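Local structure of putative poly(3-hydroxybutyrate) depolymerase LpqC (Bordetella parapertussis 12822, 3D0K) at residues N11-A16 against N130-I136; P52-V58 against A137-Y143. The protein is a putative poly(3-hydroxybutyrate) depolymerase, probably hydrolysing ester bonds with an alpha/beta-hydrolase-type catalytic centre. One frame throughout, in Å; residues are numbered along the deposited sequence.

Contact 1. Residues N11-A16 against N130-I136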
loop_
_atom_site.group_PDB
_atom_site.type_symbol
_atom_site.label_atom_id
_atom_site.label_comp_id
_atom_site.label_asym_id
_atom_site.label_seq_id
_atom_site.Cartn_x
_atom_site.Cartn_y
_atom_site.Cartn_z
ATOM N N ASN A 11 5.170 14.696 -17.251
ATOM C CA ASN A 11 5.584 13.656 -16.298
ATOM C C ASN A 11 5.932 12.346 -16.995
ATOM O O ASN A 11 6.885 11.686 -16.604
ATOM C CB ASN A 11 4.514 13.394 -15.238
ATOM C CG ASN A 11 4.566 14.406 -14.099
ATOM O OD1 ASN A 11 5.621 15.004 -13.842
ATOM N ND2 ASN A 11 3.438 14.615 -13.430
ATOM N N ALA A 12 5.191 12.005 -18.060
ATOM C CA ALA A 12 5.508 10.777 -18.819
ATOM C C ALA A 12 6.888 10.921 -19.486
ATOM O O ALA A 12 7.690 9.985 -19.436
ATOM C CB ALA A 12 4.439 10.480 -19.852
ATOM N N ASP A 13 7.165 12.084 -20.089
ATOM C CA ASP A 13 8.488 12.337 -20.724
ATOM C C ASP A 13 9.605 12.210 -19.709
ATOM O O ASP A 13 10.582 11.548 -19.964
ATOM C CB ASP A 13 8.589 13.705 -21.393
ATOM C CG ASP A 13 7.559 13.907 -22.483
ATOM O OD1 ASP A 13 7.268 12.911 -23.207
ATOM O OD2 ASP A 13 7.044 15.063 -22.621
ATOM N N ARG A 14 9.429 12.845 -18.556
ATOM C CA ARG A 14 10.406 12.730 -17.440
ATOM C C ARG A 14 10.680 11.300 -17.034
ATOM O O ARG A 14 11.848 10.890 -16.917
ATOM C CB ARG A 14 9.990 13.579 -16.234
ATOM C CG ARG A 14 10.366 15.028 -16.473
ATOM C CD ARG A 14 10.106 15.937 -15.269
ATOM N NE ARG A 14 8.714 16.357 -15.285
ATOM C CZ ARG A 14 8.239 17.408 -15.949
ATOM N NH1 ARG A 14 9.041 18.200 -16.665
ATOM N NH2 ARG A 14 6.940 17.664 -15.900
ATOM N N ILE A 15 9.605 10.534 -16.889
ATOM C CA ILE A 15 9.709 9.144 -16.461
ATOM C C ILE A 15 10.442 8.338 -17.536
ATOM O O ILE A 15 11.202 7.444 -17.219
ATOM C CB ILE A 15 8.312 8.512 -16.119
ATOM C CG1 ILE A 15 7.779 9.091 -14.804
ATOM C CG2 ILE A 15 8.421 6.947 -16.013
ATOM C CD1 ILE A 15 6.358 8.707 -14.487
ATOM N N ALA A 16 10.171 8.634 -18.804
ATOM C CA ALA A 16 10.847 7.951 -19.911
ATOM C C ALA A 16 12.366 8.146 -19.856
ATOM O O ALA A 16 13.141 7.219 -20.123
ATOM C CB ALA A 16 10.264 8.429 -21.275
ATOM N N ASN A 130 1.365 7.382 -16.098
ATOM C CA ASN A 130 2.525 8.004 -16.638
ATOM C C ASN A 130 3.679 7.078 -17.007
ATOM O O ASN A 130 4.372 7.331 -18.028
ATOM C CB ASN A 130 2.927 9.226 -15.811
ATOM C CG ASN A 130 2.110 10.452 -16.204
ATOM O OD1 ASN A 130 1.920 10.717 -17.383
ATOM N ND2 ASN A 130 1.627 11.182 -15.230
ATOM N N ILE A 131 3.849 6.021 -16.219
ATOM C CA ILE A 131 4.816 4.938 -16.517
ATOM C C ILE A 131 4.401 4.271 -17.818
ATOM O O ILE A 131 5.226 4.001 -18.697
ATOM C CB ILE A 131 4.892 3.926 -15.326
ATOM C CG1 ILE A 131 5.536 4.617 -14.113
ATOM C CG2 ILE A 131 5.684 2.632 -15.680
ATOM C CD1 ILE A 131 5.647 3.730 -12.854
ATOM N N ARG A 132 3.099 4.026 -17.947
ATOM C CA ARG A 132 2.564 3.496 -19.208
ATOM C C ARG A 132 2.659 4.438 -20.424
ATOM O O ARG A 132 3.011 3.985 -21.517
ATOM C CB ARG A 132 1.116 3.062 -18.971
ATOM C CG ARG A 132 0.665 1.820 -19.722
ATOM C CD ARG A 132 -0.686 1.396 -19.139
ATOM N NE ARG A 132 -1.761 2.339 -19.458
ATOM C CZ ARG A 132 -2.871 2.013 -20.125
ATOM N NH1 ARG A 132 -3.071 0.757 -20.548
ATOM N NH2 ARG A 132 -3.784 2.948 -20.377
ATOM N N ALA A 133 2.353 5.726 -20.251
ATOM C CA ALA A 133 2.510 6.693 -21.335
ATOM C C ALA A 133 3.980 6.846 -21.688
ATOM O O ALA A 133 4.288 7.085 -22.836
ATOM C CB ALA A 133 1.878 8.068 -20.976
ATOM N N ALA A 134 4.888 6.615 -20.725
ATOM C CA ALA A 134 6.338 6.706 -20.987
ATOM C C ALA A 134 6.820 5.492 -21.767
ATOM O O ALA A 134 7.952 5.477 -22.257
ATOM C CB ALA A 134 7.089 6.780 -19.636
ATOM N N GLU A 135 5.967 4.461 -21.857
ATOM C CA GLU A 135 6.265 3.167 -22.525
ATOM C C GLU A 135 7.362 2.429 -21.751
ATOM O O GLU A 135 8.124 1.642 -22.333
ATOM C CB GLU A 135 6.646 3.322 -24.019
ATOM C CG GLU A 135 5.496 3.771 -24.952
ATOM C CD GLU A 135 5.908 3.788 -26.431
ATOM O OE1 GLU A 135 6.728 4.658 -26.857
ATOM O OE2 GLU A 135 5.428 2.921 -27.190
ATOM N N ILE A 136 7.464 2.717 -20.453
ATOM C CA ILE A 136 8.444 2.049 -19.598
ATOM C C ILE A 136 7.904 0.653 -19.234
ATOM O O ILE A 136 8.652 -0.340 -19.187
ATOM C CB ILE A 136 8.770 2.919 -18.348
ATOM C CG1 ILE A 136 9.590 4.164 -18.750
ATOM C CG2 ILE A 136 9.479 2.092 -17.263
ATOM C CD1 ILE A 136 10.969 3.868 -19.392
HETATM O O HOH W 1 2.441 13.000 -18.754
#

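Contact 2. Residues P52-V58 against A137-Y143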
loop_
_atom_site.group_PDB
_atom_site.type_symbol
_atom_site.label_atom_id
_atom_site.label_comp_id
_atom_site.label_asym_id
_atom_site.label_seq_id
_atom_site.Cartn_x
_atom_site.Cartn_y
_atom_site.Cartn_z
ATOM N N PRO A 52 9.237 -4.213 -20.743
ATOM C CA PRO A 52 7.930 -3.601 -20.379
ATOM C C PRO A 52 6.786 -4.567 -20.065
ATOM O O PRO A 52 5.797 -4.168 -19.464
ATOM C CB PRO A 52 7.559 -2.744 -21.601
ATOM C CG PRO A 52 8.782 -2.628 -22.411
ATOM C CD PRO A 52 9.703 -3.801 -22.080
ATOM N N ASP A 53 6.909 -5.834 -20.431
ATOM C CA ASP A 53 5.854 -6.818 -20.120
ATOM C C ASP A 53 5.930 -7.354 -18.699
ATOM O O ASP A 53 5.014 -8.058 -18.241
ATOM C CB ASP A 53 5.982 -8.009 -21.077
ATOM C CG ASP A 53 7.400 -8.548 -21.142
ATOM O OD1 ASP A 53 8.299 -7.862 -21.663
ATOM O OD2 ASP A 53 7.611 -9.676 -20.688
ATOM N N ARG A 54 7.010 -7.033 -17.994
ATOM C CA ARG A 54 7.236 -7.638 -16.680
ATOM C C ARG A 54 6.514 -6.860 -15.595
ATOM O O ARG A 54 6.206 -5.678 -15.775
ATOM C CB ARG A 54 8.748 -7.741 -16.384
ATOM C CG ARG A 54 9.535 -8.479 -17.480
ATOM C CD ARG A 54 9.780 -9.920 -17.168
ATOM N NE ARG A 54 8.858 -10.454 -16.188
ATOM C CZ ARG A 54 9.036 -11.595 -15.526
ATOM N NH1 ARG A 54 8.124 -11.977 -14.627
ATOM N NH2 ARG A 54 10.128 -12.352 -15.755
ATOM N N PRO A 55 6.251 -7.498 -14.433
ATOM C CA PRO A 55 5.473 -6.795 -13.405
ATOM C C PRO A 55 6.081 -5.462 -12.843
ATOM O O PRO A 55 7.309 -5.254 -12.828
ATOM C CB PRO A 55 5.408 -7.829 -12.265
ATOM C CG PRO A 55 5.528 -9.161 -12.973
ATOM C CD PRO A 55 6.578 -8.878 -14.036
ATOM N N VAL A 56 5.194 -4.589 -12.355
ATOM C CA VAL A 56 5.591 -3.370 -11.647
ATOM C C VAL A 56 5.104 -3.546 -10.247
ATOM O O VAL A 56 3.976 -3.945 -10.067
ATOM C CB VAL A 56 4.892 -2.160 -12.231
ATOM C CG1 VAL A 56 5.194 -0.886 -11.376
ATOM C CG2 VAL A 56 5.321 -2.044 -13.728
ATOM N N VAL A 57 5.985 -3.358 -9.273
ATOM C CA VAL A 57 5.566 -3.427 -7.871
ATOM C C VAL A 57 5.601 -2.016 -7.262
ATOM O O VAL A 57 6.618 -1.357 -7.264
ATOM C CB VAL A 57 6.464 -4.398 -7.073
ATOM C CG1 VAL A 57 5.914 -4.463 -5.631
ATOM C CG2 VAL A 57 6.497 -5.799 -7.802
ATOM N N VAL A 58 4.457 -1.537 -6.775
ATOM C CA VAL A 58 4.392 -0.222 -6.106
ATOM C C VAL A 58 4.604 -0.568 -4.610
ATOM O O VAL A 58 3.914 -1.421 -4.083
ATOM C CB VAL A 58 3.065 0.462 -6.348
ATOM C CG1 VAL A 58 2.966 1.799 -5.595
ATOM C CG2 VAL A 58 2.842 0.721 -7.902
ATOM N N ALA A 137 6.606 0.574 -18.968
ATOM C CA ALA A 137 5.998 -0.690 -18.603
ATOM C C ALA A 137 4.583 -0.691 -19.081
ATOM O O ALA A 137 3.927 0.369 -19.070
ATOM C CB ALA A 137 6.041 -0.880 -17.057
ATOM N N ASP A 138 4.059 -1.846 -19.494
ATOM C CA ASP A 138 2.665 -1.790 -19.906
ATOM C C ASP A 138 1.652 -1.808 -18.757
ATOM O O ASP A 138 0.491 -1.494 -18.982
ATOM C CB ASP A 138 2.296 -2.741 -21.035
ATOM C CG ASP A 138 2.734 -4.116 -20.782
ATOM O OD1 ASP A 138 3.236 -4.758 -21.762
ATOM O OD2 ASP A 138 2.572 -4.544 -19.602
ATOM N N CYS A 139 2.117 -2.097 -17.537
ATOM C CA CYS A 139 1.276 -2.004 -16.331
ATOM C C CYS A 139 0.014 -2.889 -16.407
ATOM O O CYS A 139 -1.044 -2.532 -15.892
ATOM C CB CYS A 139 0.934 -0.544 -16.009
ATOM S SG CYS A 139 2.384 0.430 -15.594
ATOM N N GLU A 140 0.153 -4.039 -17.064
ATOM C CA GLU A 140 -0.866 -5.073 -17.092
ATOM C C GLU A 140 -0.893 -5.771 -15.754
ATOM O O GLU A 140 -1.954 -6.086 -15.261
ATOM C CB GLU A 140 -0.506 -6.140 -18.132
ATOM C CG GLU A 140 -1.699 -6.723 -18.900
ATOM C CD GLU A 140 -2.120 -5.817 -20.049
ATOM O OE1 GLU A 140 -1.530 -4.716 -20.163
ATOM O OE2 GLU A 140 -3.033 -6.197 -20.833
ATOM N N GLN A 141 0.272 -6.076 -15.197
ATOM C CA GLN A 141 0.306 -6.704 -13.872
ATOM C C GLN A 141 1.007 -5.806 -12.868
ATOM O O GLN A 141 2.231 -5.793 -12.781
ATOM C CB GLN A 141 0.959 -8.103 -13.885
ATOM C CG GLN A 141 0.931 -8.874 -15.212
ATOM C CD GLN A 141 2.249 -9.650 -15.432
ATOM O OE1 GLN A 141 2.421 -10.764 -14.908
ATOM N NE2 GLN A 141 3.201 -9.042 -16.182
ATOM N N VAL A 142 0.226 -5.076 -12.089
ATOM C CA VAL A 142 0.795 -4.187 -11.127
ATOM C C VAL A 142 0.468 -4.761 -9.755
ATOM O O VAL A 142 -0.662 -5.111 -9.480
ATOM C CB VAL A 142 0.198 -2.764 -11.255
ATOM C CG1 VAL A 142 0.710 -1.889 -10.139
ATOM C CG2 VAL A 142 0.469 -2.146 -12.635
ATOM N N TYR A 143 1.471 -4.812 -8.898
ATOM C CA TYR A 143 1.334 -5.322 -7.546
ATOM C C TYR A 143 1.515 -4.162 -6.551
ATOM O O TYR A 143 2.399 -3.326 -6.733
ATOM C CB TYR A 143 2.424 -6.358 -7.339
ATOM C CG TYR A 143 2.266 -7.613 -8.159
ATOM C CD1 TYR A 143 2.606 -7.636 -9.537
ATOM C CD2 TYR A 143 1.788 -8.802 -7.555
ATOM C CE1 TYR A 143 2.479 -8.820 -10.265
ATOM C CE2 TYR A 143 1.668 -10.002 -8.267
ATOM C CZ TYR A 143 2.011 -9.991 -9.622
ATOM O OH TYR A 143 1.896 -11.121 -10.368
HETATM O O HOH W 2 4.420 -4.205 -17.102
#

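Contact 1. Residues N11-A16 against N130-I136
Small side chains let helix 11-18 nestle against the C-terminal end of helix 122-133, with A12 and N130 CA atoms 4.6 Å apart. A12 CB is a low bump 3.5 Å from N130 OD1 and 3.7 Å from A133 CB. A134 CB fits into the groove beside A12 O (3.3 Å), A16 N (3.7 Å) and I15 CG2 (3.9 Å). I15, with 73 Å² covered, is the largest bump that helix 11-18 presents here: its CD1 meets N130 CB at 3.7 Å, while its CG2 lies 4.2 Å from I131 CG1 and 4.1 Å from I136 CG1. No direct hydrogen bond joins the segments. Water 1 bridges them, accepting from A12 N (3.0 Å) and donating to N130 OD1 (2.7 Å), and N130 ND2 bonds to Y29 OH. At E135 the backbone leaves helical geometry (phi 66°): I136 N bonds I131 O (3.1 Å) and E135 N bonds R132 O (3.0 Å), a Schellman motif that turns I136 back into this interface between neighbouring helices of an alpha-beta-alpha sandwich.

Contact 2. Residues P52-V58 against A137-Y143
V56 lies at the apolar centre, its CG2 3.6 Å from A137 CB and 4.3 Å from C139 SG. Further along the same sheet face, V58 CG2 approaches V142 CG1 at 4.0 Å, and L128 of helix 122-133 covers both valines. The opposite face carries V57 and Y143 (V57 CG2 to Y143 CB, 4.1 Å), with P55 CB 3.7 Å from Y143 CE1; there W284 and F285 of helix 273-286 pack on V57 and Y143. The backbones between these faces pair in parallel: V56 N bonds Q141 O (3.2 Å), Y143 N bonds V56 O (2.9 Å) and V58 N bonds Y143 O (2.7 Å), so V56 brackets V142 in the alternating pattern of parallel strands. These are adjacent central strands of an alpha/beta-hydrolase-like sheet, and 142-147 probably leads into the nucleophile elbow. Before the strands start, the two segments separate around water 2, which is hydrogen-bonded to P52 O and R54 O (2.7 Å each) and accepts from C139 N (3.2 Å). Beyond it, D138 N bonds P52 O (2.9 Å, N-H...O angle 172°). At the exposed margin Q141 NE2 comes within 2.9 Å of D53 O, but the angle is too poor for a hydrogen bond.

From the N terminus the chain passes through 11-16, then 52-58, and later runs without a break through 130-136 and 137-143. Contact 1 closes a loop with 113 residues between its segments, and contact 2 one with 78; because the segments alternate, the loops cross rather than nest. Contact 1 ties the N-terminal helix to helix 122-133, whereas contact 2 joins strands 56-60 and 142-147 inside the sheet. Their centres lie about 13 Å apart and they touch: I131 CG2 lies 3.8 Å from A137 CB, and I136 O lies 3.6 Å from P52 CB. The shared connection 134-141 thus carries the chain from the helical layer into the sheet.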